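Local coordinates for BF1531-like N-terminal domain-containing protein (PDB 3SLR) that is of unknown function but binds magnesium through a HAD-like phosphatase domain that follows an SGNH hydrolase-like domain, and may hydrolyse ester bonds, at residues R63-M66 with D71-Q74; H84-L89 with P129-T134; R271-A276 with N371-A376. All blocks are in the same frame, centred on the assembly; numbering follows the deposited sequence.

Contact 1. Residues R63-M66 with D71-Q74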
# COMPACT_ATOMS: atom_id res chain seq x y z
N ARG A 63 10.39 -6.63 -26.01
CA ARG A 63 10.26 -7.68 -27.01
C ARG A 63 8.83 -8.20 -27.07
O ARG A 63 8.24 -8.31 -28.15
CB ARG A 63 11.24 -8.82 -26.70
CG ARG A 63 10.82 -10.19 -27.21
CD ARG A 63 11.13 -10.37 -28.69
NE ARG A 63 10.72 -11.69 -29.16
CZ ARG A 63 11.05 -12.19 -30.35
NH1 ARG A 63 11.80 -11.48 -31.19
NH2 ARG A 63 10.63 -13.40 -30.70
N GLN A 64 8.26 -8.52 -25.91
CA GLN A 64 6.93 -9.11 -25.85
C GLN A 64 5.82 -8.10 -26.16
O GLN A 64 4.85 -8.43 -26.84
CB GLN A 64 6.69 -9.72 -24.47
CG GLN A 64 7.47 -11.01 -24.24
CD GLN A 64 6.95 -12.16 -25.08
OE1 GLN A 64 5.77 -12.49 -25.04
NE2 GLN A 64 7.84 -12.77 -25.86
N ILE A 65 5.97 -6.88 -25.66
CA ILE A 65 4.96 -5.85 -25.86
C ILE A 65 4.94 -5.35 -27.31
O ILE A 65 3.88 -5.01 -27.84
CB ILE A 65 5.15 -4.67 -24.86
CG1 ILE A 65 4.99 -5.16 -23.41
CG2 ILE A 65 4.15 -3.55 -25.14
CD1 ILE A 65 3.64 -5.78 -23.10
N MSE A 66 6.11 -5.30 -27.93
CA MSE A 66 6.27 -4.76 -29.28
C MSE A 66 5.83 -5.75 -30.36
O MSE A 66 5.51 -5.34 -31.49
CB MSE A 66 7.74 -4.38 -29.54
CG MSE A 66 8.32 -3.35 -28.58
SE MSE A 66 7.46 -1.60 -28.69
CE MSE A 66 8.01 -1.09 -30.49
N ASP A 71 3.94 -14.40 -27.22
CA ASP A 71 3.28 -15.19 -26.19
C ASP A 71 2.45 -14.33 -25.24
O ASP A 71 1.44 -14.79 -24.72
CB ASP A 71 4.30 -15.99 -25.37
CG ASP A 71 4.93 -17.11 -26.17
OD1 ASP A 71 4.39 -17.48 -27.23
OD2 ASP A 71 5.98 -17.63 -25.72
N TYR A 72 2.91 -13.11 -24.99
CA TYR A 72 2.20 -12.21 -24.09
C TYR A 72 0.78 -11.94 -24.56
O TYR A 72 -0.18 -12.10 -23.80
CB TYR A 72 2.97 -10.89 -23.94
CG TYR A 72 2.12 -9.80 -23.34
CD1 TYR A 72 1.82 -9.79 -21.98
CD2 TYR A 72 1.59 -8.78 -24.13
CE1 TYR A 72 1.03 -8.79 -21.42
CE2 TYR A 72 0.80 -7.79 -23.58
CZ TYR A 72 0.53 -7.80 -22.23
OH TYR A 72 -0.25 -6.80 -21.71
N TYR A 73 0.63 -11.53 -25.82
CA TYR A 73 -0.70 -11.25 -26.36
C TYR A 73 -1.55 -12.50 -26.49
O TYR A 73 -2.77 -12.45 -26.29
CB TYR A 73 -0.61 -10.52 -27.70
CG TYR A 73 -0.10 -9.11 -27.55
CD1 TYR A 73 -0.92 -8.11 -27.03
CD2 TYR A 73 1.19 -8.78 -27.92
CE1 TYR A 73 -0.45 -6.82 -26.87
CE2 TYR A 73 1.66 -7.49 -27.77
CZ TYR A 73 0.84 -6.51 -27.24
OH TYR A 73 1.32 -5.23 -27.10
N GLN A 74 -0.92 -13.62 -26.81
CA GLN A 74 -1.66 -14.88 -26.88
C GLN A 74 -2.23 -15.28 -25.51
O GLN A 74 -3.24 -15.97 -25.43
CB GLN A 74 -0.79 -16.00 -27.46
CG GLN A 74 -0.11 -15.64 -28.77
CD GLN A 74 -1.08 -15.40 -29.92
OE1 GLN A 74 -2.30 -15.41 -29.72
NE2 GLN A 74 -0.55 -15.19 -31.12
O HOH W 1 6.89 -14.67 -27.92
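Gln64 and Tyr72, on two short consecutive helices, are joined by a side-chain-to-backbone hydrogen bond: Tyr72 N donates to Gln64 OE1 over 2.9 Å. The donor lies almost straight out from the amide C=O, but the N-H itself is bent, at 141°. The Gln64 chain is bent at chi2 and carries its amide across to the first turn of helix 71-75. Its other end is used through water 1, which accepts both from Gln64 NE2 at 3.0 Å and from Asp71 N at 3.0 Å. One amide therefore serves two successive backbone N-H groups, one directly and one through water. The second direct bond has the same direction, but the roles of side chain and backbone are exchanged: Tyr73 OH donates to Ile65 O over 2.7 Å, in the carbonyl plane and on a lone pair.

The apolar part of the contact is Ile65 against Tyr72. Ile65 CD1 sits over one face of the Tyr72 ring, 3.8 Å from its centroid and displaced toward the rim, a CH-pi contact. The Tyr72 ring swings there because CG stands opposite the backbone N (chi1 164°); its hydroxyl end bonds to Thr80 OG1. Phe111 and Leu115 of helix 104-118 pack on Ile65, while Trp54 of strand 50-55 borders Gln64 and Tyr72.

The arrangement is a pair of short helices joined by a four-residue link in the SGNH hydrolase-like domain. Its chemistry implies a polar tie in both halves: the Gln64 amide serves the N-H groups of Asp71 and Tyr72 in the first turn of helix 71-75, and Ile65 O is gripped by a phenol hydroxyl.

Contact 2. Residues H84-L89 with P129-T134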
# COMPACT_ATOMS: atom_id res chain seq x y z
N HIS A 84 10.14 -2.72 -14.52
CA HIS A 84 11.37 -2.08 -14.97
C HIS A 84 12.11 -1.59 -13.72
O HIS A 84 11.58 -0.76 -12.98
CB HIS A 84 11.05 -0.86 -15.82
CG HIS A 84 10.80 -1.15 -17.27
ND1 HIS A 84 9.82 -0.51 -18.00
CD2 HIS A 84 11.44 -1.98 -18.14
CE1 HIS A 84 9.85 -0.94 -19.25
NE2 HIS A 84 10.82 -1.82 -19.36
N SER A 85 13.32 -2.06 -13.50
CA SER A 85 14.05 -1.70 -12.29
C SER A 85 14.87 -0.44 -12.46
O SER A 85 15.39 -0.15 -13.54
CB SER A 85 14.97 -2.85 -11.85
OG SER A 85 16.00 -3.05 -12.82
N THR A 86 15.01 0.32 -11.38
CA THR A 86 15.91 1.46 -11.42
C THR A 86 17.33 1.00 -11.75
O THR A 86 18.06 1.66 -12.48
CB THR A 86 15.94 2.20 -10.07
OG1 THR A 86 14.61 2.59 -9.74
CG2 THR A 86 16.84 3.44 -10.14
N HIS A 87 17.71 -0.15 -11.19
CA HIS A 87 19.05 -0.67 -11.37
C HIS A 87 19.44 -0.86 -12.83
O HIS A 87 20.55 -0.51 -13.25
CB HIS A 87 19.20 -2.00 -10.60
CG HIS A 87 20.62 -2.38 -10.35
ND1 HIS A 87 21.25 -2.14 -9.14
CD2 HIS A 87 21.56 -2.94 -11.15
CE1 HIS A 87 22.51 -2.55 -9.21
NE2 HIS A 87 22.72 -3.05 -10.42
N LYS A 88 18.52 -1.42 -13.62
CA LYS A 88 18.80 -1.68 -15.03
C LYS A 88 18.73 -0.40 -15.85
O LYS A 88 19.47 -0.25 -16.83
CB LYS A 88 17.85 -2.76 -15.58
CG LYS A 88 18.07 -4.14 -14.95
CD LYS A 88 19.45 -4.72 -15.31
CE LYS A 88 19.74 -6.01 -14.53
NZ LYS A 88 21.02 -6.66 -14.98
N LEU A 89 17.87 0.53 -15.44
CA LEU A 89 17.78 1.83 -16.11
C LEU A 89 19.07 2.63 -15.87
O LEU A 89 19.54 3.34 -16.75
CB LEU A 89 16.56 2.62 -15.62
CG LEU A 89 16.28 3.95 -16.34
CD1 LEU A 89 15.85 3.72 -17.79
CD2 LEU A 89 15.22 4.76 -15.60
N PRO A 129 12.36 3.66 -7.43
CA PRO A 129 13.07 4.24 -6.28
C PRO A 129 14.39 4.85 -6.73
O PRO A 129 15.09 4.28 -7.58
CB PRO A 129 13.36 3.03 -5.38
CG PRO A 129 12.51 1.89 -5.93
CD PRO A 129 12.27 2.20 -7.38
N GLU A 130 14.76 5.99 -6.17
CA GLU A 130 15.98 6.64 -6.63
C GLU A 130 17.23 5.88 -6.19
O GLU A 130 17.36 5.52 -5.02
CB GLU A 130 16.05 8.09 -6.15
CG GLU A 130 17.35 8.81 -6.59
CD GLU A 130 17.41 10.26 -6.14
OE1 GLU A 130 16.36 10.80 -5.74
OE2 GLU A 130 18.52 10.85 -6.19
N ILE A 131 18.13 5.60 -7.13
CA ILE A 131 19.49 5.24 -6.77
C ILE A 131 20.33 6.48 -7.04
O ILE A 131 20.49 6.89 -8.18
CB ILE A 131 20.02 4.04 -7.57
CG1 ILE A 131 19.15 2.79 -7.33
CG2 ILE A 131 21.50 3.76 -7.21
CD1 ILE A 131 19.44 1.66 -8.31
N GLU A 132 20.82 7.12 -5.98
CA GLU A 132 21.65 8.29 -6.14
C GLU A 132 23.07 7.84 -6.49
O GLU A 132 23.73 7.20 -5.67
CB GLU A 132 21.65 9.14 -4.87
CG GLU A 132 22.60 10.32 -4.99
CD GLU A 132 22.66 11.19 -3.76
OE1 GLU A 132 22.68 10.64 -2.64
OE2 GLU A 132 22.66 12.42 -3.92
N ASP A 133 23.53 8.14 -7.70
CA ASP A 133 24.83 7.60 -8.13
C ASP A 133 26.01 8.43 -7.62
O ASP A 133 27.17 8.01 -7.70
CB ASP A 133 24.89 7.38 -9.65
CG ASP A 133 24.77 8.66 -10.45
OD1 ASP A 133 24.84 9.78 -9.87
OD2 ASP A 133 24.64 8.55 -11.69
N THR A 134 25.68 9.59 -7.05
CA THR A 134 26.67 10.57 -6.58
C THR A 134 27.74 10.97 -7.59
O THR A 134 28.80 11.46 -7.20
CB THR A 134 27.37 10.13 -5.26
OG1 THR A 134 28.32 9.08 -5.53
CG2 THR A 134 26.34 9.69 -4.20
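The backbone of 84-89 turns from loop into helix 86-94 and comes nearest the irregular 129-134 segment at Thr86 and Pro129, whose CA atoms are 6.5 Å apart. Both segments belong to the five-stranded parallel sheet region of the alpha/beta, SGNH hydrolase-like domain: 84-89 directly follows strand 79-83, and the loop holding 129-134 follows the neighbouring strand 122-126. The contact thus joins the chain at the C-terminal ends of two neighbouring inner strands.

Thr86 carries most of it. Its hydroxyl donates to Pro129 O over 2.8 Å, with the donor tilted 20° from the carbonyl plane, and OG1 also lies against Pro129 CD. The methyl CG2, opposite the backbone N (chi1 -57° for OG1), also lies near Pro129 O, at 3.2 Å, and packs on CG1 and CD1 of Ile131, the two side chains running antiparallel alongside one another. Phe147 and Leu151 of helix 147-164 also press on Thr86, and Leu173 and Ser177 of helix 173-180 back Pro129.

The start of the helix is fixed within its own segment: Ser85 is the N-cap, its OG accepting from Lys88 N at 3.1 Å while also bonding to Asp30. The tip of Ile131 lies against the first helical turn, where CD1 comes within 3.6 Å of Thr86 CG2 and 3.8 Å of His87 N.

Contact 3. Residues R271-A276 with N371-A376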
# COMPACT_ATOMS: atom_id res chain seq x y z
N ARG A 271 -11.38 11.70 2.30
CA ARG A 271 -11.44 10.98 1.03
C ARG A 271 -12.58 9.96 0.98
O ARG A 271 -12.61 9.09 0.12
CB ARG A 271 -10.10 10.32 0.64
CG ARG A 271 -9.57 9.27 1.62
CD ARG A 271 -8.92 8.09 0.88
NE ARG A 271 -9.91 7.22 0.26
CZ ARG A 271 -9.73 5.93 0.01
NH1 ARG A 271 -8.59 5.34 0.33
NH2 ARG A 271 -10.69 5.22 -0.55
N GLY A 272 -13.51 10.06 1.92
CA GLY A 272 -14.72 9.27 1.86
C GLY A 272 -14.72 8.02 2.72
O GLY A 272 -15.69 7.26 2.70
N ILE A 273 -13.65 7.80 3.47
CA ILE A 273 -13.65 6.67 4.40
C ILE A 273 -14.60 6.99 5.56
O ILE A 273 -14.55 8.07 6.14
CB ILE A 273 -12.24 6.36 4.93
CG1 ILE A 273 -11.31 5.97 3.77
CG2 ILE A 273 -12.29 5.25 6.00
CD1 ILE A 273 -11.82 4.77 2.90
N ILE A 274 -15.50 6.06 5.86
CA ILE A 274 -16.44 6.26 6.97
C ILE A 274 -15.72 6.03 8.28
O ILE A 274 -15.09 4.99 8.45
CB ILE A 274 -17.63 5.28 6.87
CG1 ILE A 274 -18.30 5.42 5.51
CG2 ILE A 274 -18.62 5.53 8.00
CD1 ILE A 274 -19.36 4.33 5.24
N ILE A 275 -15.79 6.99 9.20
CA ILE A 275 -15.19 6.82 10.51
C ILE A 275 -16.23 6.49 11.57
O ILE A 275 -17.27 7.15 11.66
CB ILE A 275 -14.42 8.07 10.97
CG1 ILE A 275 -13.57 8.64 9.83
CG2 ILE A 275 -13.55 7.73 12.19
CD1 ILE A 275 -12.48 7.70 9.33
N ALA A 276 -15.95 5.48 12.39
CA ALA A 276 -16.84 5.12 13.47
C ALA A 276 -16.04 5.01 14.76
O ALA A 276 -14.84 4.75 14.72
CB ALA A 276 -17.54 3.79 13.17
N ASN A 371 -0.68 -0.74 4.30
CA ASN A 371 -1.41 -0.19 3.15
C ASN A 371 -2.90 -0.53 3.21
O ASN A 371 -3.43 -1.19 2.32
CB ASN A 371 -0.82 -0.71 1.84
CG ASN A 371 -1.30 0.07 0.63
OD1 ASN A 371 -1.32 1.30 0.64
ND2 ASN A 371 -1.70 -0.64 -0.42
N LEU A 372 -3.57 -0.08 4.25
CA LEU A 372 -4.93 -0.54 4.53
C LEU A 372 -5.98 -0.02 3.55
O LEU A 372 -7.03 -0.65 3.37
CB LEU A 372 -5.33 -0.11 5.95
CG LEU A 372 -4.54 -0.75 7.09
CD1 LEU A 372 -4.66 0.07 8.37
CD2 LEU A 372 -4.99 -2.17 7.33
N PHE A 373 -5.71 1.12 2.95
CA PHE A 373 -6.73 1.83 2.19
C PHE A 373 -6.46 2.03 0.71
O PHE A 373 -6.85 3.04 0.12
CB PHE A 373 -7.07 3.16 2.90
CG PHE A 373 -7.74 2.96 4.23
CD1 PHE A 373 -9.09 2.65 4.31
CD2 PHE A 373 -7.01 3.04 5.40
CE1 PHE A 373 -9.71 2.44 5.53
CE2 PHE A 373 -7.62 2.85 6.64
CZ PHE A 373 -8.96 2.55 6.71
N GLU A 374 -5.80 1.04 0.10
CA GLU A 374 -5.71 0.99 -1.35
C GLU A 374 -7.09 1.16 -1.93
O GLU A 374 -8.07 0.65 -1.38
CB GLU A 374 -5.16 -0.36 -1.82
CG GLU A 374 -4.79 -0.37 -3.29
CD GLU A 374 -3.65 0.61 -3.60
OE1 GLU A 374 -2.55 0.47 -3.02
OE2 GLU A 374 -3.86 1.52 -4.42
N THR A 375 -7.19 1.86 -3.05
CA THR A 375 -8.48 2.02 -3.69
C THR A 375 -8.33 2.02 -5.21
O THR A 375 -7.21 2.01 -5.72
CB THR A 375 -9.20 3.29 -3.19
OG1 THR A 375 -10.56 3.29 -3.65
CG2 THR A 375 -8.49 4.54 -3.65
N ALA A 376 -9.45 2.00 -5.92
CA ALA A 376 -9.40 2.04 -7.39
C ALA A 376 -10.37 3.05 -8.01
O ALA A 376 -10.62 3.02 -9.21
CB ALA A 376 -9.61 0.65 -7.97
O HOH W 2 -10.09 2.24 0.38
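The guanidinium of Arg271 is sandwiched between two aliphatic groups, Thr375 CG2 over one face and Ile273 CD1 over the opposite one, 3.6 Å above the plane and offset toward the rim. Its edge takes a backbone carbonyl: NH1 donates to Phe373 O over 2.9 Å, in the carbonyl plane and on a lone pair, with the oxygen within 6° of the guanidinium plane. The N-H is bent, at 136°. The arginine begins with CG wedged between its backbone N and carbonyl carbon (chi1 61°) and bends twice more before its flat end arrives. Water 2 accepts from NH2 and can donate to Glu374 O, though it has other acceptors in reach.

Arg271 and Gly272 form the exit from helix 255-270, which ends in a Schellman motif with Gly272 at C-prime; the chain then enters strand 274-280 of the four-stranded parallel sheet of the HAD-like domain. Across from it, Asn371 to Glu374 make a type I turn after helix 363-368, tied by Asn371 ND2 to Glu374 OE1 at 3.0 Å, while ND2 also bonds Asp212 OD2 of helix 203-217.

Ile273 CD1 meets Phe373 CD1 at 3.7 Å, and its CG2 touches CE1 of the same ring. Leu268 and Leu225 flank that ring too.

From the N terminus, contact 1 comes first and closes the shortest loop, the four residues between helices 61-66 and 71-75. Contact 2 follows, spanning 39 residues that include strand 122-126 and helix 104-118, and brings together the loops after two neighbouring strands of the five-stranded sheet. Contact 3 comes last and encloses 94 residues, tying the helix-to-strand junction before 274-280 in the magnesium-binding domain to the C-terminal end of this fragment. The three run in series, with no nesting or crossing. Contacts 1 and 2 share the SGNH hydrolase-like domain, their centres about 25 Å apart; contact 3 lies about 36 Å from contact 1 and about 32 Å from contact 2, centre to centre.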